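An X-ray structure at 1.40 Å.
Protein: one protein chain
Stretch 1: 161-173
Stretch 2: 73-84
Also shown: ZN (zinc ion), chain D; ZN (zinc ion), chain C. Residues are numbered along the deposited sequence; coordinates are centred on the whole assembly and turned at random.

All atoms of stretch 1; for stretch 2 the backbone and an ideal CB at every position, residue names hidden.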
# COMPACT_ATOMS: atom_id res chain seq x y z
N GLU A 161 -3.99 1.49 13.73
CA GLU A 161 -2.88 1.73 12.80
C GLU A 161 -3.10 0.87 11.55
O GLU A 161 -2.99 1.36 10.43
CB GLU A 161 -1.52 1.38 13.42
CG GLU A 161 -0.38 1.69 12.45
CD GLU A 161 1.00 1.38 13.01
OE1 GLU A 161 1.12 1.03 14.20
OE2 GLU A 161 1.97 1.50 12.24
N LEU A 162 -3.39 -0.41 11.76
CA LEU A 162 -3.68 -1.31 10.65
C LEU A 162 -5.08 -0.96 10.17
O LEU A 162 -6.02 -0.95 10.97
CB LEU A 162 -3.64 -2.77 11.11
CG LEU A 162 -4.18 -3.80 10.11
CD1 LEU A 162 -3.33 -3.79 8.85
CD2 LEU A 162 -4.20 -5.19 10.73
N GLN A 163 -5.21 -0.65 8.89
CA GLN A 163 -6.50 -0.30 8.31
C GLN A 163 -7.00 -1.40 7.37
O GLN A 163 -8.18 -1.75 7.40
CB GLN A 163 -6.40 1.03 7.56
CG GLN A 163 -6.25 2.25 8.46
CD GLN A 163 -7.57 2.67 9.10
OE1 GLN A 163 -8.59 2.78 8.41
NE2 GLN A 163 -7.55 2.91 10.40
N TRP A 164 -6.10 -1.97 6.58
CA TRP A 164 -6.45 -3.03 5.63
C TRP A 164 -5.17 -3.57 5.00
O TRP A 164 -4.11 -2.97 5.15
CB TRP A 164 -7.34 -2.44 4.52
CG TRP A 164 -8.30 -3.41 3.88
CD1 TRP A 164 -8.08 -4.15 2.76
CD2 TRP A 164 -9.64 -3.69 4.29
NE1 TRP A 164 -9.22 -4.86 2.43
CE2 TRP A 164 -10.19 -4.60 3.36
CE3 TRP A 164 -10.44 -3.24 5.35
CZ2 TRP A 164 -11.50 -5.07 3.46
CZ3 TRP A 164 -11.75 -3.72 5.45
CH2 TRP A 164 -12.26 -4.62 4.51
N ALA A 165 -5.27 -4.69 4.30
CA ALA A 165 -4.11 -5.27 3.63
C ALA A 165 -4.58 -6.18 2.51
O ALA A 165 -5.69 -6.71 2.57
CB ALA A 165 -3.22 -6.03 4.62
N TRP A 166 -3.74 -6.34 1.50
CA TRP A 166 -4.03 -7.17 0.34
C TRP A 166 -2.75 -7.90 -0.06
O TRP A 166 -1.65 -7.37 0.11
CB TRP A 166 -4.44 -6.31 -0.87
CG TRP A 166 -5.58 -5.35 -0.67
CD1 TRP A 166 -6.88 -5.52 -1.06
CD2 TRP A 166 -5.49 -4.01 -0.16
NE1 TRP A 166 -7.59 -4.37 -0.84
CE2 TRP A 166 -6.77 -3.42 -0.29
CE3 TRP A 166 -4.44 -3.24 0.38
CZ2 TRP A 166 -7.03 -2.10 0.09
CZ3 TRP A 166 -4.71 -1.93 0.77
CH2 TRP A 166 -5.99 -1.37 0.62
N THR A 167 -2.90 -9.08 -0.65
CA THR A 167 -1.73 -9.83 -1.09
C THR A 167 -2.14 -10.98 -2.00
O THR A 167 -3.29 -11.45 -1.95
CB THR A 167 -0.95 -10.44 0.10
OG1 THR A 167 0.25 -11.05 -0.38
CG2 THR A 167 -1.78 -11.48 0.83
N ASN A 168 -1.23 -11.36 -2.89
CA ASN A 168 -1.46 -12.50 -3.76
C ASN A 168 -0.45 -13.59 -3.39
O ASN A 168 -0.21 -14.52 -4.16
CB ASN A 168 -1.42 -12.13 -5.26
CG ASN A 168 -0.10 -11.54 -5.69
OD1 ASN A 168 0.80 -11.31 -4.88
ND2 ASN A 168 0.02 -11.25 -6.98
N LEU A 169 0.15 -13.46 -2.21
CA LEU A 169 1.09 -14.44 -1.69
C LEU A 169 0.25 -15.40 -0.85
O LEU A 169 -0.30 -15.01 0.18
CB LEU A 169 2.17 -13.78 -0.82
CG LEU A 169 3.15 -12.85 -1.54
CD1 LEU A 169 3.92 -12.01 -0.53
CD2 LEU A 169 4.10 -13.67 -2.40
N ASP A 170 0.15 -16.65 -1.29
CA ASP A 170 -0.64 -17.67 -0.59
C ASP A 170 -0.35 -17.77 0.90
O ASP A 170 -1.26 -17.91 1.71
CB ASP A 170 -0.45 -19.04 -1.24
CG ASP A 170 -0.96 -19.09 -2.68
OD1 ASP A 170 -1.94 -18.39 -3.01
OD2 ASP A 170 -0.38 -19.85 -3.49
N GLU A 171 0.92 -17.67 1.26
CA GLU A 171 1.34 -17.76 2.65
C GLU A 171 0.72 -16.68 3.54
O GLU A 171 0.49 -16.91 4.73
CB GLU A 171 2.86 -17.68 2.73
CG GLU A 171 3.45 -17.83 4.12
CD GLU A 171 4.97 -17.71 4.13
OE1 GLU A 171 5.57 -17.38 3.08
OE2 GLU A 171 5.58 -17.94 5.19
N TYR A 172 0.41 -15.52 2.97
CA TYR A 172 -0.14 -14.41 3.74
C TYR A 172 -1.58 -14.01 3.44
O TYR A 172 -2.09 -13.05 4.04
CB TYR A 172 0.77 -13.18 3.60
CG TYR A 172 2.19 -13.44 4.06
CD1 TYR A 172 3.25 -13.48 3.15
CD2 TYR A 172 2.45 -13.70 5.40
CE1 TYR A 172 4.54 -13.79 3.57
CE2 TYR A 172 3.74 -14.00 5.83
CZ TYR A 172 4.78 -14.05 4.92
OH TYR A 172 6.04 -14.38 5.36
N LYS A 173 -2.24 -14.74 2.55
CA LYS A 173 -3.62 -14.42 2.19
C LYS A 173 -4.56 -14.34 3.39
O LYS A 173 -5.37 -13.41 3.49
CB LYS A 173 -4.16 -15.42 1.16
CG LYS A 173 -3.67 -15.18 -0.26
CD LYS A 173 -4.27 -16.19 -1.22
CE LYS A 173 -3.98 -15.83 -2.67
NZ LYS A 173 -4.62 -14.54 -3.05
N UNK A 73 4.38 -9.33 -16.00
CA UNK A 73 3.90 -10.50 -15.28
C UNK A 73 2.97 -10.03 -14.16
O UNK A 73 2.90 -8.83 -13.88
CB UNK A 73 5.06 -11.32 -14.72
N UNK A 74 2.24 -10.97 -13.55
CA UNK A 74 1.36 -10.62 -12.44
C UNK A 74 2.27 -10.67 -11.21
O UNK A 74 2.35 -11.68 -10.52
CB UNK A 74 0.16 -11.56 -12.32
N UNK A 75 3.01 -9.59 -10.98
CA UNK A 75 3.94 -9.51 -9.86
C UNK A 75 3.32 -9.81 -8.50
O UNK A 75 2.17 -9.42 -8.22
CB UNK A 75 4.57 -8.11 -9.82
N UNK A 76 4.08 -10.51 -7.66
CA UNK A 76 3.65 -10.84 -6.31
C UNK A 76 3.75 -9.55 -5.50
O UNK A 76 4.64 -8.72 -5.74
CB UNK A 76 4.49 -11.96 -5.70
N UNK A 77 2.84 -9.39 -4.54
CA UNK A 77 2.82 -8.19 -3.72
C UNK A 77 2.18 -8.43 -2.36
O UNK A 77 1.48 -9.43 -2.15
CB UNK A 77 2.08 -7.07 -4.45
N UNK A 78 2.46 -7.52 -1.44
CA UNK A 78 1.86 -7.48 -0.12
C UNK A 78 1.75 -5.99 0.13
O UNK A 78 2.76 -5.28 0.16
CB UNK A 78 2.67 -8.22 0.95
N UNK A 79 0.52 -5.50 0.21
CA UNK A 79 0.25 -4.09 0.41
C UNK A 79 -0.53 -3.90 1.70
O UNK A 79 -1.55 -4.56 1.91
CB UNK A 79 -0.52 -3.51 -0.78
N UNK A 80 -0.03 -3.04 2.58
CA UNK A 80 -0.71 -2.78 3.83
C UNK A 80 -1.06 -1.30 3.98
O UNK A 80 -0.20 -0.43 3.82
CB UNK A 80 0.16 -3.24 5.00
N UNK A 81 -2.34 -1.03 4.22
CA UNK A 81 -2.85 0.33 4.40
C UNK A 81 -2.85 0.64 5.90
O UNK A 81 -3.42 -0.12 6.70
CB UNK A 81 -4.25 0.48 3.80
N UNK A 82 -2.23 1.75 6.27
CA UNK A 82 -2.13 2.15 7.67
C UNK A 82 -2.51 3.61 7.92
O UNK A 82 -2.44 4.45 7.03
CB UNK A 82 -0.70 1.91 8.17
N UNK A 83 -2.91 3.87 9.16
CA UNK A 83 -3.25 5.21 9.61
C UNK A 83 -2.05 5.62 10.47
O UNK A 83 -1.92 5.18 11.61
CB UNK A 83 -4.58 5.26 10.37
N UNK A 84 -1.12 6.35 9.86
CA UNK A 84 0.06 6.78 10.58
C UNK A 84 -0.20 7.99 11.46
O UNK A 84 -1.33 8.48 11.54
CB UNK A 84 1.19 7.09 9.59
ZN ZN D . 6.43 -13.41 -10.01
ZN ZN C . 3.39 2.55 8.05

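Position 73 has nothing of stretch 1 near its CB, but a zinc ion lies on that side, so a carboxylate, histidine or amide oxygen would suit. It is Gln-73, whose OE1 binds the metal at 2.3 Å. Position 74 only skirts Asn-168, and many polar residues would do; it is Glu-74, whose OE2 shares a water with Asn-168 ND2. At 75 the CB points away, so a small or polar residue, among many others, would do. The residue is Ser-75, and its backbone O accepts a hydrogen bond from Asn-168 ND2 (3.1 Å).

The CB of 76 lies sideways, 3.7 Å from Leu-169 CD2, and the carbonyl of Asn-168 is unpaired by this backbone. A long chain with apolar methylenes and a donor at its end fits, lysine or arginine. Lys-76 packs its CB on Leu-169 and sends NZ to Asn-168 O (3.0 Å).

Position 77 has its CB directed away, yet its N lies 2.8 Å from Asn-168 OD1, a hydrogen bond available to any residue but proline. A large flat side chain could still turn back. Phe-77, with chi1 p, does so: Asn-168 OD1 sits over one ring face. Its O accepts Thr-167 OG1 at 2.7 Å.

From 78 onward an antiparallel ladder alternates the two faces. Position 78 shares its face with Thr-167 and Ala-165, and Leu-169 CD1 lies 4.3 Å from its ideal CB; the small Ala-165 leaves room for a big apolar group. Phe-78 brings CD1 to 3.5 Å from Thr-167 CB and CE1 to 3.9 Å from Tyr-172 CB.

Position 79 pairs with Trp-166, N to its O at 2.9 Å, and lies beside the indole, so a beta-branched or other aliphatic residue suits. Val-79 sets CG1 3.9 Å from Trp-166 CE3. At 80 the ideal CB is 4.4 Å from Ala-165 CB and 5.2 Å from Leu-162 CD1, so a chain with methylenes can pass Leu-162. Gln-80 does, and its NE2 hydrogen-bonds to the side chain at 82.

Position 81 lies beside the indole and Gln-163, inviting an aromatic or aliphatic group. Phe-81 has CD1 3.5 Å from Gln-163 CB. At the bulge its O accepts both Gln-163 N (2.9 Å) and Trp-164 N (3.3 Å).

Position 82 points toward the zinc beside the Glu-161 carboxylate, so a metal ligand is expected. Glu-82 OE1 binds zinc at 2.1 Å, while OE2 accepts Gln-80 NE2. At 83 the CB points toward stretch 1, near Gln-163 NE2, so many side chains with an aliphatic start would do; Lys-83 is one, its end leading away. At 84 nothing of stretch 1 lies near the CB and phi/psi of -80/-177 suits most residues, so stretch 1 does not call for Gly-84.

Stretch 2 73-84: QESKFFVQFEKG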
# COMPACT_ATOMS: atom_id res chain seq x y z
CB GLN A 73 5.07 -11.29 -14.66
CG GLN A 73 5.87 -10.53 -13.63
CD GLN A 73 6.68 -11.45 -12.74
OE1 GLN A 73 6.13 -12.13 -11.87
NE2 GLN A 73 7.98 -11.48 -12.95
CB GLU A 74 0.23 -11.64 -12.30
CG GLU A 74 -0.76 -11.34 -11.17
CD GLU A 74 -1.73 -10.21 -11.48
OE1 GLU A 74 -1.67 -9.62 -12.57
OE2 GLU A 74 -2.58 -9.91 -10.61
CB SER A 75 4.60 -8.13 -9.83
OG SER A 75 5.32 -7.87 -11.03
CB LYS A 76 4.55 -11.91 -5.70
CG LYS A 76 4.38 -13.29 -6.31
CD LYS A 76 2.97 -13.83 -6.07
CE LYS A 76 2.82 -15.25 -6.59
NZ LYS A 76 1.50 -15.83 -6.22
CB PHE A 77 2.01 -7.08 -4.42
CG PHE A 77 0.53 -7.39 -4.57
CD1 PHE A 77 -0.37 -7.12 -3.54
CD2 PHE A 77 0.05 -7.97 -5.74
CE1 PHE A 77 -1.73 -7.44 -3.67
CE2 PHE A 77 -1.31 -8.29 -5.88
CZ PHE A 77 -2.20 -8.02 -4.84
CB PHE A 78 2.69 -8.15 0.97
CG PHE A 78 1.97 -8.21 2.30
CD1 PHE A 78 1.17 -9.31 2.62
CD2 PHE A 78 2.02 -7.14 3.19
CE1 PHE A 78 0.43 -9.33 3.81
CE2 PHE A 78 1.29 -7.16 4.38
CZ PHE A 78 0.49 -8.25 4.68
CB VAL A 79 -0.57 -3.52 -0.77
CG1 VAL A 79 -0.88 -2.04 -0.57
CG2 VAL A 79 0.18 -3.72 -2.09
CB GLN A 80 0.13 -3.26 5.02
CG GLN A 80 -0.55 -3.08 6.36
CD GLN A 80 0.03 -3.99 7.42
OE1 GLN A 80 -0.19 -5.19 7.40
NE2 GLN A 80 0.78 -3.42 8.35
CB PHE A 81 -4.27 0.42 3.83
CG PHE A 81 -4.86 1.81 3.87
CD1 PHE A 81 -6.18 2.00 4.25
CD2 PHE A 81 -4.09 2.92 3.55
CE1 PHE A 81 -6.73 3.28 4.32
CE2 PHE A 81 -4.63 4.21 3.61
CZ PHE A 81 -5.95 4.38 3.99
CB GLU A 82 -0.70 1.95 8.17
CG GLU A 82 -0.21 0.51 8.17
CD GLU A 82 1.26 0.38 8.53
OE1 GLU A 82 1.89 1.39 8.90
OE2 GLU A 82 1.79 -0.74 8.44
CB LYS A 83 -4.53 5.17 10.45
CG LYS A 83 -5.00 6.52 10.96
CD LYS A 83 -6.30 6.37 11.74
CE LYS A 83 -6.95 7.72 12.02
NZ LYS A 83 -6.09 8.61 12.85
O HOH W 1 8.69 -13.36 -10.75
O HOH W 2 -2.67 -11.47 -8.34
O HOH W 3 4.08 -13.63 -9.67
O HOH W 4 2.37 -17.37 -3.39
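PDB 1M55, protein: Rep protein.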